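Local coordinates for transferrin (Manduca sexta, PDB 6WB6), which transports iron, binding a single ferric ion per molecule together with a carbonate or bicarbonate anion, as a secreted two-lobed glycoprotein of an insect, at residues 168-173 with 604-609; 423-428 with 599-604; 349-354 with 378-383; 367-372 with 616-621. All blocks are in the same frame, centred on the assembly; numbering follows the deposited sequence.

Contact 1: 168-173 with 604-609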
loop_
_atom_site.group_PDB
_atom_site.type_symbol
_atom_site.label_atom_id
_atom_site.label_comp_id
_atom_site.label_asym_id
_atom_site.label_seq_id
_atom_site.Cartn_x
_atom_site.Cartn_y
_atom_site.Cartn_z
ATOM N N TRP A 168 11.600 5.584 1.199
ATOM C CA TRP A 168 12.164 4.546 2.058
ATOM C C TRP A 168 11.118 3.979 3.017
ATOM O O TRP A 168 11.151 2.790 3.361
ATOM C CB TRP A 168 13.312 5.124 2.870
ATOM C CG TRP A 168 14.443 5.666 2.117
ATOM C CD1 TRP A 168 14.584 5.765 0.757
ATOM C CD2 TRP A 168 15.623 6.223 2.691
ATOM N NE1 TRP A 168 15.792 6.337 0.459
ATOM C CE2 TRP A 168 16.452 6.632 1.628
ATOM C CE3 TRP A 168 16.069 6.402 4.013
ATOM C CZ2 TRP A 168 17.699 7.225 1.845
ATOM C CZ3 TRP A 168 17.272 6.983 4.231
ATOM C CH2 TRP A 168 18.100 7.383 3.154
ATOM N N SER A 169 10.225 4.834 3.495
ATOM C CA SER A 169 9.068 4.425 4.257
ATOM C C SER A 169 7.802 4.932 3.591
ATOM O O SER A 169 7.772 6.074 3.128
ATOM C CB SER A 169 9.108 4.964 5.699
ATOM O OG SER A 169 7.823 4.854 6.280
ATOM N N PRO A 170 6.724 4.138 3.586
ATOM C CA PRO A 170 5.425 4.677 3.179
ATOM C C PRO A 170 4.884 5.716 4.129
ATOM O O PRO A 170 3.917 6.400 3.775
ATOM C CB PRO A 170 4.524 3.438 3.152
ATOM C CG PRO A 170 5.097 2.555 4.220
ATOM C CD PRO A 170 6.604 2.787 4.174
ATOM N N ASP A 171 5.461 5.867 5.315
ATOM C CA ASP A 171 4.982 6.883 6.230
ATOM C C ASP A 171 5.807 8.140 6.030
ATOM O O ASP A 171 7.025 8.110 6.262
ATOM C CB ASP A 171 5.059 6.426 7.683
ATOM C CG ASP A 171 4.628 7.523 8.648
ATOM O OD1 ASP A 171 3.460 7.989 8.548
ATOM O OD2 ASP A 171 5.457 7.919 9.493
ATOM N N PRO A 172 5.203 9.246 5.597
ATOM C CA PRO A 172 6.005 10.427 5.243
ATOM C C PRO A 172 6.928 10.892 6.348
ATOM O O PRO A 172 8.103 11.168 6.071
ATOM C CB PRO A 172 4.940 11.480 4.896
ATOM C CG PRO A 172 3.711 10.645 4.466
ATOM C CD PRO A 172 3.769 9.398 5.268
ATOM N N LYS A 173 6.450 10.950 7.602
ATOM C CA LYS A 173 7.303 11.436 8.686
ATOM C C LYS A 173 8.441 10.475 8.962
ATOM O O LYS A 173 9.532 10.901 9.347
ATOM C CB LYS A 173 6.490 11.650 9.966
ATOM C CG LYS A 173 5.531 12.825 9.896
ATOM N N PRO A 604 1.533 -3.029 6.650
ATOM C CA PRO A 604 0.212 -2.613 6.150
ATOM C C PRO A 604 0.239 -1.350 5.324
ATOM O O PRO A 604 -0.512 -1.265 4.340
ATOM C CB PRO A 604 -0.618 -2.434 7.428
ATOM C CG PRO A 604 0.315 -2.634 8.567
ATOM C CD PRO A 604 1.480 -3.409 8.075
ATOM N N LEU A 605 1.067 -0.353 5.669
ATOM C CA LEU A 605 1.058 0.867 4.856
ATOM C C LEU A 605 1.804 0.661 3.547
ATOM O O LEU A 605 1.534 1.365 2.560
ATOM C CB LEU A 605 1.674 2.062 5.597
ATOM C CG LEU A 605 1.222 2.541 6.978
ATOM C CD1 LEU A 605 1.739 3.972 7.181
ATOM C CD2 LEU A 605 -0.275 2.504 7.193
ATOM N N SER A 606 2.754 -0.273 3.520
ATOM C CA SER A 606 3.383 -0.611 2.246
ATOM C C SER A 606 2.400 -1.354 1.357
ATOM O O SER A 606 2.389 -1.161 0.144
ATOM C CB SER A 606 4.629 -1.456 2.454
ATOM O OG SER A 606 5.622 -0.768 3.215
ATOM N N LEU A 607 1.581 -2.228 1.947
ATOM C CA LEU A 607 0.501 -2.858 1.195
ATOM C C LEU A 607 -0.450 -1.827 0.630
ATOM O O LEU A 607 -0.738 -1.830 -0.569
ATOM C CB LEU A 607 -0.266 -3.834 2.085
ATOM C CG LEU A 607 0.437 -5.177 2.235
ATOM C CD1 LEU A 607 -0.260 -6.053 3.306
ATOM C CD2 LEU A 607 0.463 -5.853 0.870
ATOM N N ALA A 608 -0.972 -0.957 1.489
ATOM C CA ALA A 608 -1.980 -0.000 1.059
ATOM C C ALA A 608 -1.460 0.848 -0.083
ATOM O O ALA A 608 -2.196 1.178 -1.017
ATOM C CB ALA A 608 -2.389 0.887 2.231
ATOM N N GLN A 609 -0.182 1.201 -0.039
ATOM C CA GLN A 609 0.312 2.108 -1.064
ATOM C C GLN A 609 0.681 1.351 -2.342
ATOM O O GLN A 609 0.386 1.813 -3.444
ATOM C CB GLN A 609 1.456 2.925 -0.496
ATOM C CG GLN A 609 2.835 2.443 -0.775
ATOM C CD GLN A 609 3.869 3.435 -0.253
ATOM O OE1 GLN A 609 3.515 4.522 0.232
ATOM N NE2 GLN A 609 5.147 3.061 -0.329
HETATM O O HOH W 1 4.477 7.689 1.242
#
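A single proline ring carries most of this contact: Pro170 wedges against one side of helix 597-611 with no direct hydrogen bond between the segments. The junction joins the two transferrin-like repeats, since 168-173 belongs to the first and 604-609 to the second. Ring atom CG of Pro170 rests 3.7 Å from Leu605 CB, the two side chains crossing at about a right angle. The same CG lies 3.5 Å from Ser606 OG, a hydroxyl whose polar partner is His602 O, one turn back in the helix. At the adjacent ring atom CB of Pro170, the Gln609 amide lies broadside, with OE1 3.3 Å and NE2 3.6 Å from that carbon. Gln609 CG sits off the staggered positions (chi1 97°); the chain beyond it is extended, and its amide ends against the proline. The loop itself contains an ST turn, with Asp171 N donating to Ser169 OG over 2.7 Å at 157°. Asp171 then serves as N-cap of helix 172-181, its OD2 bonded to Thr174 OG1, while OD1 reaches Thr641 OG1 and so adds a polar tie to the second repeat. A water bridges the segments unevenly, donating to Pro170 O at 2.9 Å and, weakly, to Gln609 OE1 at 3.5 Å.

Contact 2: 423-428 with 599-604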
loop_
_atom_site.group_PDB
_atom_site.type_symbol
_atom_site.label_atom_id
_atom_site.label_comp_id
_atom_site.label_asym_id
_atom_site.label_seq_id
_atom_site.Cartn_x
_atom_site.Cartn_y
_atom_site.Cartn_z
ATOM N N PRO A 423 -3.039 3.599 19.358
ATOM C CA PRO A 423 -3.249 3.477 17.907
ATOM C C PRO A 423 -1.952 3.645 17.151
ATOM O O PRO A 423 -1.108 4.458 17.523
ATOM C CB PRO A 423 -4.232 4.603 17.585
ATOM C CG PRO A 423 -4.107 5.573 18.680
ATOM C CD PRO A 423 -3.604 4.838 19.908
ATOM N N VAL A 424 -1.795 2.863 16.084
ATOM C CA VAL A 424 -0.611 2.918 15.233
ATOM C C VAL A 424 -0.935 3.504 13.871
ATOM O O VAL A 424 -0.178 4.328 13.345
ATOM C CB VAL A 424 0.033 1.521 15.090
ATOM C CG1 VAL A 424 1.185 1.542 14.044
ATOM C CG2 VAL A 424 0.538 1.028 16.420
ATOM N N PHE A 425 -2.034 3.060 13.267
ATOM C CA PHE A 425 -2.488 3.609 11.992
ATOM C C PHE A 425 -3.982 3.355 11.892
ATOM O O PHE A 425 -4.535 2.500 12.599
ATOM C CB PHE A 425 -1.749 2.996 10.811
ATOM C CG PHE A 425 -1.942 1.512 10.679
ATOM C CD1 PHE A 425 -1.089 0.630 11.316
ATOM C CD2 PHE A 425 -2.994 1.001 9.935
ATOM C CE1 PHE A 425 -1.274 -0.736 11.213
ATOM C CE2 PHE A 425 -3.177 -0.361 9.833
ATOM C CZ PHE A 425 -2.317 -1.229 10.467
ATOM N N HIS A 426 -4.623 4.134 11.031
ATOM C CA HIS A 426 -6.067 4.153 10.893
ATOM C C HIS A 426 -6.422 4.230 9.413
ATOM O O HIS A 426 -5.569 4.521 8.559
ATOM C CB HIS A 426 -6.663 5.339 11.643
ATOM C CG HIS A 426 -6.147 6.650 11.153
ATOM N ND1 HIS A 426 -5.151 7.349 11.800
ATOM C CD2 HIS A 426 -6.463 7.374 10.052
ATOM C CE1 HIS A 426 -4.904 8.464 11.137
ATOM N NE2 HIS A 426 -5.683 8.498 10.069
ATOM N N GLU A 427 -7.704 3.968 9.127
ATOM C CA GLU A 427 -8.249 4.076 7.784
ATOM C C GLU A 427 -8.481 5.525 7.405
ATOM O O GLU A 427 -8.818 6.367 8.242
ATOM C CB GLU A 427 -9.567 3.302 7.664
ATOM C CG GLU A 427 -9.354 1.820 7.603
ATOM C CD GLU A 427 -10.616 1.010 7.365
ATOM O OE1 GLU A 427 -11.739 1.551 7.470
ATOM O OE2 GLU A 427 -10.463 -0.186 7.114
ATOM N N VAL A 428 -8.249 5.821 6.138
ATOM C CA VAL A 428 -8.665 7.091 5.574
ATOM C C VAL A 428 -9.619 6.811 4.422
ATOM O O VAL A 428 -9.617 5.735 3.819
ATOM C CB VAL A 428 -7.472 7.955 5.112
ATOM C CG1 VAL A 428 -6.688 8.416 6.309
ATOM C CG2 VAL A 428 -6.603 7.214 4.119
ATOM N N SER A 599 7.790 -0.392 12.906
ATOM C CA SER A 599 7.779 -1.799 12.522
ATOM C C SER A 599 6.362 -2.333 12.319
ATOM O O SER A 599 6.139 -3.187 11.452
ATOM C CB SER A 599 8.523 -2.620 13.571
ATOM O OG SER A 599 9.916 -2.519 13.373
ATOM N N ILE A 600 5.390 -1.811 13.064
ATOM C CA ILE A 600 4.021 -2.322 12.989
ATOM C C ILE A 600 3.277 -1.720 11.807
ATOM O O ILE A 600 2.533 -2.408 11.091
ATOM C CB ILE A 600 3.297 -2.037 14.315
ATOM C CG1 ILE A 600 3.861 -2.970 15.398
ATOM C CG2 ILE A 600 1.793 -2.197 14.151
ATOM C CD1 ILE A 600 3.144 -2.865 16.722
ATOM N N ALA A 601 3.435 -0.426 11.612
ATOM C CA ALA A 601 2.755 0.241 10.519
ATOM C C ALA A 601 3.352 -0.134 9.174
ATOM O O ALA A 601 2.664 -0.064 8.163
ATOM C CB ALA A 601 2.832 1.761 10.711
ATOM N N HIS A 602 4.622 -0.528 9.129
ATOM C CA HIS A 602 5.309 -0.550 7.848
ATOM C C HIS A 602 4.591 -1.457 6.852
ATOM O O HIS A 602 4.201 -1.025 5.759
ATOM C CB HIS A 602 6.766 -0.988 8.018
ATOM C CG HIS A 602 7.521 -0.977 6.737
ATOM N ND1 HIS A 602 7.590 -2.074 5.903
ATOM C CD2 HIS A 602 8.192 0.020 6.113
ATOM C CE1 HIS A 602 8.296 -1.757 4.832
ATOM N NE2 HIS A 602 8.670 -0.495 4.936
ATOM N N THR A 603 4.424 -2.726 7.197
ATOM C CA THR A 603 3.894 -3.666 6.212
ATOM C C THR A 603 2.482 -3.319 5.766
ATOM O O THR A 603 2.232 -3.309 4.546
ATOM C CB THR A 603 3.988 -5.099 6.738
ATOM O OG1 THR A 603 5.349 -5.535 6.656
ATOM C CG2 THR A 603 3.097 -6.071 5.937
ATOM N N PRO A 604 1.533 -3.029 6.650
ATOM C CA PRO A 604 0.212 -2.613 6.150
ATOM C C PRO A 604 0.239 -1.350 5.324
ATOM O O PRO A 604 -0.512 -1.265 4.340
ATOM C CB PRO A 604 -0.618 -2.434 7.428
ATOM C CG PRO A 604 0.315 -2.634 8.567
ATOM C CD PRO A 604 1.480 -3.409 8.075
#
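Val424 and Phe425, though consecutive in strand 422-428, both point at helix 597-611. The break in alternation goes with a helical psi of -45° at Val424, and both residues share backbone bonds with Trp588 of the adjoining antiparallel strand, consistent with a classic beta bulge. Val424 holds CG1 anti to its backbone N, and this methyl touches both Ala601 CB at 3.7 Å and Ile600 CG2 at 3.8 Å. The Val424 and Ile600 side chains cross at about a right angle. Phe425 adopts the less common first torsion, CG between the backbone N and the carbonyl carbon (chi1 61°). From there the ring extends over the helix: CD1 lies 3.9 Å from Ala601 CA, and CZ reaches Pro604 CG at 3.5 Å, both approached obliquely. An alanine in place of Phe425 would probably leave Pro604 without its aromatic partner and open a gap between strand and helix where the ring, also stacked on Trp588, had been. The segment axes come within 8.1 Å at 24°, and only carbon contacts bridge the side chains, so between these two segments the packing rests on shape and apolar burial, with no hydrogen bond across.

Contact 3: 349-354 with 378-383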
loop_
_atom_site.group_PDB
_atom_site.type_symbol
_atom_site.label_atom_id
_atom_site.label_comp_id
_atom_site.label_asym_id
_atom_site.label_seq_id
_atom_site.Cartn_x
_atom_site.Cartn_y
_atom_site.Cartn_z
ATOM N N PRO A 349 16.458 -13.850 13.976
ATOM C CA PRO A 349 15.084 -14.272 13.666
ATOM C C PRO A 349 14.399 -13.294 12.708
ATOM O O PRO A 349 14.364 -12.107 13.023
ATOM C CB PRO A 349 14.405 -14.262 15.035
ATOM C CG PRO A 349 15.115 -13.155 15.783
ATOM C CD PRO A 349 16.526 -13.082 15.229
ATOM N N GLU A 350 13.868 -13.757 11.575
ATOM C CA GLU A 350 13.151 -12.848 10.689
ATOM C C GLU A 350 11.972 -12.218 11.437
ATOM O O GLU A 350 11.199 -12.903 12.113
ATOM C CB GLU A 350 12.686 -13.597 9.437
ATOM C CG GLU A 350 13.815 -14.346 8.666
ATOM C CD GLU A 350 14.798 -13.428 7.927
ATOM O OE1 GLU A 350 15.845 -13.931 7.483
ATOM O OE2 GLU A 350 14.529 -12.220 7.780
ATOM N N LEU A 351 11.841 -10.902 11.339
ATOM C CA LEU A 351 10.819 -10.232 12.130
ATOM C C LEU A 351 9.445 -10.532 11.560
ATOM O O LEU A 351 9.252 -10.568 10.345
ATOM C CB LEU A 351 11.044 -8.722 12.174
ATOM C CG LEU A 351 10.017 -7.974 13.025
ATOM C CD1 LEU A 351 10.086 -8.402 14.499
ATOM C CD2 LEU A 351 10.187 -6.491 12.897
ATOM N N VAL A 352 8.481 -10.738 12.448
ATOM C CA VAL A 352 7.113 -11.066 12.064
ATOM C C VAL A 352 6.195 -10.100 12.780
ATOM O O VAL A 352 6.388 -9.810 13.962
ATOM C CB VAL A 352 6.757 -12.524 12.420
ATOM C CG1 VAL A 352 5.263 -12.801 12.195
ATOM C CG2 VAL A 352 7.618 -13.483 11.620
ATOM N N VAL A 353 5.219 -9.576 12.059
ATOM C CA VAL A 353 4.164 -8.767 12.636
ATOM C C VAL A 353 2.882 -9.603 12.604
ATOM O O VAL A 353 2.464 -10.096 11.541
ATOM C CB VAL A 353 4.021 -7.431 11.897
ATOM C CG1 VAL A 353 3.653 -7.631 10.435
ATOM C CG2 VAL A 353 3.004 -6.540 12.585
ATOM N N ARG A 354 2.288 -9.798 13.774
ATOM C CA ARG A 354 1.136 -10.685 13.939
ATOM C C ARG A 354 -0.105 -9.817 14.044
ATOM O O ARG A 354 -0.260 -9.065 15.013
ATOM C CB ARG A 354 1.273 -11.571 15.174
ATOM C CG ARG A 354 2.541 -12.388 15.228
ATOM C CD ARG A 354 2.766 -12.941 16.609
ATOM N NE ARG A 354 3.068 -11.847 17.542
ATOM C CZ ARG A 354 3.171 -11.983 18.861
ATOM N NH1 ARG A 354 2.981 -13.172 19.429
ATOM N NH2 ARG A 354 3.431 -10.918 19.617
ATOM N N ILE A 378 7.827 -6.958 0.916
ATOM C CA ILE A 378 7.410 -6.149 2.059
ATOM C C ILE A 378 7.767 -6.928 3.310
ATOM O O ILE A 378 7.512 -8.133 3.381
ATOM C CB ILE A 378 5.915 -5.835 2.004
ATOM C CG1 ILE A 378 5.606 -5.039 0.743
ATOM C CG2 ILE A 378 5.445 -5.087 3.257
ATOM C CD1 ILE A 378 4.121 -4.699 0.634
ATOM N N ARG A 379 8.427 -6.250 4.261
ATOM C CA ARG A 379 9.003 -6.861 5.461
ATOM C C ARG A 379 8.790 -5.856 6.586
ATOM O O ARG A 379 9.082 -4.656 6.409
ATOM C CB ARG A 379 10.489 -7.178 5.316
ATOM C CG ARG A 379 10.826 -8.120 4.183
ATOM C CD ARG A 379 10.411 -9.540 4.485
ATOM N NE ARG A 379 10.933 -10.458 3.482
ATOM C CZ ARG A 379 10.395 -10.663 2.277
ATOM N NH1 ARG A 379 9.292 -10.014 1.910
ATOM N NH2 ARG A 379 10.965 -11.532 1.444
ATOM N N PRO A 380 8.325 -6.293 7.757
ATOM C CA PRO A 380 8.110 -7.630 8.325
ATOM C C PRO A 380 7.071 -8.534 7.653
ATOM O O PRO A 380 6.067 -8.099 7.074
ATOM C CB PRO A 380 7.654 -7.321 9.759
ATOM C CG PRO A 380 7.110 -5.946 9.704
ATOM C CD PRO A 380 7.971 -5.232 8.718
ATOM N N ILE A 381 7.364 -9.829 7.750
ATOM C CA ILE A 381 6.424 -10.857 7.330
ATOM C C ILE A 381 5.163 -10.721 8.145
ATOM O O ILE A 381 5.207 -10.531 9.371
ATOM C CB ILE A 381 7.050 -12.250 7.524
ATOM C CG1 ILE A 381 8.233 -12.423 6.579
ATOM C CG2 ILE A 381 6.027 -13.363 7.300
ATOM C CD1 ILE A 381 9.281 -13.380 7.105
ATOM N N LEU A 382 4.031 -10.845 7.482
ATOM C CA LEU A 382 2.746 -10.741 8.155
ATOM C C LEU A 382 2.324 -12.126 8.637
ATOM O O LEU A 382 2.248 -13.081 7.852
ATOM C CB LEU A 382 1.701 -10.127 7.226
ATOM C CG LEU A 382 0.281 -9.978 7.739
ATOM C CD1 LEU A 382 0.194 -8.924 8.813
ATOM C CD2 LEU A 382 -0.618 -9.620 6.575
ATOM N N ASP A 383 2.065 -12.242 9.923
ATOM C CA ASP A 383 1.440 -13.449 10.424
ATOM C C ASP A 383 0.025 -13.115 10.859
ATOM O O ASP A 383 -0.333 -11.951 11.050
ATOM C CB ASP A 383 2.251 -14.056 11.552
ATOM C CG ASP A 383 1.803 -15.449 11.902
ATOM O OD1 ASP A 383 0.887 -15.971 11.218
ATOM O OD2 ASP A 383 2.370 -16.022 12.853
HETATM O O HOH W 2 10.385 -10.050 8.108
#
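Val353 and Pro380 meet on one face of a parallel strand pair, the face of Val353 and Leu382, and the valine has several partners along its length. Its CB lies 4.1 Å from Pro380 CG. Beyond it, CG1 stands between the backbone N and the carbonyl carbon (chi1 61°), which brings this methyl to 3.5 Å from Ile381 O, 3.9 Å from Pro380 CG and 4.0 Å from Leu382 CD1. CG1 thus touches three successive residues of the partner. Pro380 follows a cis peptide bond, and its ring also lies beside Leu351, pointing the same way.

The backbones bridge in register, Val352 with Ile381, Val353 with Leu382 and Arg354 with Asp383. Val353 serves both directions: its N donates to Ile381 O, and its O accepts from Asp383 N over 2.7 Å, nearly straight at 170°. The entry to the ladder is looser. There Ile381 N reaches Leu351 O at 3.3 Å and only 138°, and a water donates to Leu351 O and accepts from Ile381 N, bridging the same two atoms. On the face carrying Val352 and Asp383, Val352 CG1 lies 3.3 Å from Asp383 CB, while the Arg354 guanidinium leads away to a salt bridge with Asp403. Leu382, on the other face, packs on Cys366 and Met369 of helix 360-375, which connects the two strands: this is a beta-alpha-beta crossover.

Contact 4: 367-372 with 616-621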
loop_
_atom_site.group_PDB
_atom_site.type_symbol
_atom_site.label_atom_id
_atom_site.label_comp_id
_atom_site.label_asym_id
_atom_site.label_seq_id
_atom_site.Cartn_x
_atom_site.Cartn_y
_atom_site.Cartn_z
ATOM N N ARG A 367 -4.098 -14.353 5.528
ATOM C CA ARG A 367 -3.090 -15.280 5.024
ATOM C C ARG A 367 -2.804 -15.054 3.545
ATOM O O ARG A 367 -1.658 -15.196 3.114
ATOM C CB ARG A 367 -3.525 -16.718 5.260
ATOM C CG ARG A 367 -3.366 -17.116 6.732
ATOM C CD ARG A 367 -3.829 -18.561 6.997
ATOM N NE ARG A 367 -3.567 -18.938 8.384
ATOM C CZ ARG A 367 -4.231 -19.879 9.043
ATOM N NH1 ARG A 367 -5.214 -20.552 8.438
ATOM N NH2 ARG A 367 -3.911 -20.144 10.310
ATOM N N ALA A 368 -3.835 -14.759 2.741
ATOM C CA ALA A 368 -3.591 -14.466 1.330
ATOM C C ALA A 368 -2.839 -13.149 1.197
ATOM O O ALA A 368 -1.913 -13.031 0.394
ATOM C CB ALA A 368 -4.915 -14.431 0.554
ATOM N N MET A 369 -3.184 -12.178 2.035
ATOM C CA MET A 369 -2.453 -10.920 2.076
ATOM C C MET A 369 -1.008 -11.123 2.517
ATOM O O MET A 369 -0.099 -10.466 2.002
ATOM C CB MET A 369 -3.176 -9.959 3.008
ATOM C CG MET A 369 -2.589 -8.593 3.103
ATOM S SD MET A 369 -3.805 -7.459 3.767
ATOM C CE MET A 369 -4.312 -8.336 5.239
ATOM N N SER A 370 -0.765 -12.015 3.478
ATOM C CA SER A 370 0.604 -12.236 3.933
ATOM C C SER A 370 1.466 -12.802 2.823
ATOM O O SER A 370 2.606 -12.385 2.650
ATOM C CB SER A 370 0.648 -13.192 5.118
ATOM O OG SER A 370 1.964 -13.595 5.310
ATOM N N VAL A 371 0.960 -13.811 2.109
ATOM C CA VAL A 371 1.767 -14.427 1.066
ATOM C C VAL A 371 2.033 -13.428 -0.050
ATOM O O VAL A 371 3.130 -13.383 -0.613
ATOM C CB VAL A 371 1.087 -15.698 0.539
ATOM C CG1 VAL A 371 2.031 -16.431 -0.335
ATOM C CG2 VAL A 371 0.715 -16.617 1.675
ATOM N N PHE A 372 1.057 -12.583 -0.355
ATOM C CA PHE A 372 1.284 -11.564 -1.364
ATOM C C PHE A 372 2.356 -10.576 -0.900
ATOM O O PHE A 372 3.348 -10.333 -1.606
ATOM C CB PHE A 372 -0.027 -10.847 -1.676
ATOM C CG PHE A 372 0.144 -9.702 -2.612
ATOM C CD1 PHE A 372 0.336 -9.931 -3.958
ATOM C CD2 PHE A 372 0.119 -8.413 -2.155
ATOM C CE1 PHE A 372 0.523 -8.878 -4.829
ATOM C CE2 PHE A 372 0.314 -7.361 -3.018
ATOM C CZ PHE A 372 0.506 -7.597 -4.357
ATOM N N ASP A 616 -6.080 -5.170 -8.682
ATOM C CA ASP A 616 -6.207 -6.407 -9.442
ATOM C C ASP A 616 -5.223 -7.459 -8.963
ATOM O O ASP A 616 -5.472 -8.654 -9.131
ATOM C CB ASP A 616 -5.978 -6.138 -10.923
ATOM C CG ASP A 616 -4.670 -5.437 -11.191
ATOM O OD1 ASP A 616 -4.270 -4.605 -10.355
ATOM O OD2 ASP A 616 -4.041 -5.701 -12.230
ATOM N N LEU A 617 -4.095 -7.034 -8.387
ATOM C CA LEU A 617 -3.124 -7.984 -7.856
ATOM C C LEU A 617 -3.613 -8.594 -6.551
ATOM O O LEU A 617 -3.536 -9.808 -6.348
ATOM C CB LEU A 617 -1.784 -7.292 -7.619
ATOM C CG LEU A 617 -0.900 -6.954 -8.822
ATOM C CD1 LEU A 617 0.251 -6.172 -8.305
ATOM C CD2 LEU A 617 -0.439 -8.221 -9.574
ATOM N N PHE A 618 -4.039 -7.748 -5.633
ATOM C CA PHE A 618 -4.647 -8.183 -4.393
ATOM C C PHE A 618 -5.650 -7.110 -4.028
ATOM O O PHE A 618 -5.308 -5.926 -3.980
ATOM C CB PHE A 618 -3.639 -8.390 -3.276
ATOM C CG PHE A 618 -4.266 -8.917 -2.021
ATOM C CD1 PHE A 618 -4.585 -10.259 -1.909
ATOM C CD2 PHE A 618 -4.580 -8.069 -0.979
ATOM C CE1 PHE A 618 -5.176 -10.760 -0.780
ATOM C CE2 PHE A 618 -5.184 -8.564 0.173
ATOM C CZ PHE A 618 -5.481 -9.905 0.274
ATOM N N ASN A 619 -6.897 -7.521 -3.819
ATOM C CA ASN A 619 -7.979 -6.579 -3.623
ATOM C C ASN A 619 -8.084 -6.352 -2.122
ATOM O O ASN A 619 -8.904 -6.949 -1.415
ATOM C CB ASN A 619 -9.258 -7.120 -4.235
ATOM C CG ASN A 619 -10.332 -6.073 -4.345
ATOM O OD1 ASN A 619 -10.132 -4.918 -3.967
ATOM N ND2 ASN A 619 -11.483 -6.466 -4.874
ATOM N N ILE A 620 -7.189 -5.497 -1.627
ATOM C CA ILE A 620 -7.055 -5.309 -0.190
ATOM C C ILE A 620 -8.349 -4.768 0.411
ATOM O O ILE A 620 -8.723 -5.142 1.519
ATOM C CB ILE A 620 -5.842 -4.409 0.123
ATOM C CG1 ILE A 620 -5.653 -4.292 1.637
ATOM C CG2 ILE A 620 -5.962 -3.038 -0.507
ATOM C CD1 ILE A 620 -4.275 -3.765 2.058
ATOM N N TYR A 621 -9.058 -3.893 -0.304
ATOM C CA TYR A 621 -10.290 -3.307 0.211
ATOM C C TYR A 621 -11.552 -3.905 -0.397
ATOM O O TYR A 621 -12.635 -3.400 -0.134
ATOM C CB TYR A 621 -10.302 -1.792 -0.018
ATOM C CG TYR A 621 -9.047 -1.083 0.425
ATOM C CD1 TYR A 621 -8.503 -1.306 1.674
ATOM C CD2 TYR A 621 -8.398 -0.206 -0.424
ATOM C CE1 TYR A 621 -7.363 -0.673 2.077
ATOM C CE2 TYR A 621 -7.252 0.441 -0.026
ATOM C CZ TYR A 621 -6.737 0.199 1.227
ATOM O OH TYR A 621 -5.592 0.820 1.648
#
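Ala368 starts the contact from helix 360-375, its CB 3.9 Å from CE1 of the Phe618 ring, which approaches the helix from the loop that follows helix 597-611. Met369, next in sequence, meets the same ring with several atoms. Its CA stands over the ring face, 4.1 Å from the centroid and 28° off the normal, a CH-pi contact. The methionine side chain crosses the phenyl group at about a right angle. Its CB comes to 3.6 Å from CZ of Phe618, and CG, anti to the backbone N (chi1 -177°), lies near CE2 of that ring. Further out, the sulfur makes an oblique Met-aromatic contact, SD lying 5.2 Å from the Phe618 centroid, and it also touches Ile620 CD1 at 4.1 Å. One turn on from Ala368, Phe372 meets the base of the same phenylalanine: Phe618 CB sits over the centre of the Phe372 ring, 3.9 Å above its plane. The two rings are near parallel, at 17°, but slid so far apart that they barely overlap, so this is no full stack. Leu617 CB reaches the Phe372 ring obliquely, 4.0 Å from CE1. An alanine at Phe618, which removes the ring, would probably open a gap against Ala368 and Met369 and leave the methionine sulfur without its aromatic neighbour. Val40 of helix 39-47 touches both phenylalanines, so residues of the first transferrin-like repeat share in this packing. What results is an irregular loop, without helix or strand, fastened by aromatic and CH-pi contacts to the connecting helix of a beta-alpha-beta unit.

Helix 597-611 ties the set together. Contacts 1 and 2 share Pro604 and have centres 8 Å apart, and Leu605 CD2 packs 3.9 Å from Phe425 CB. Contact 3 meets the same helix through a probable hydrogen bond of 2.7 Å from Thr603 OG1 to Pro380 O. Contact 4 meets contact 1 where Leu607 CD1 lies 3.5 Å from Met369 CG, and contact 3 where Ser370 OG is 2.6 Å from Leu382 O. The iron, bound by Tyr90 and Tyr204, lies in the first repeat. Between side chains, Leu617 comes within about 4 Å of Asp57, a predicted iron ligand not seen at the metal here, and Gln609 lies about 12 Å from Arg120 of the carbonate pocket.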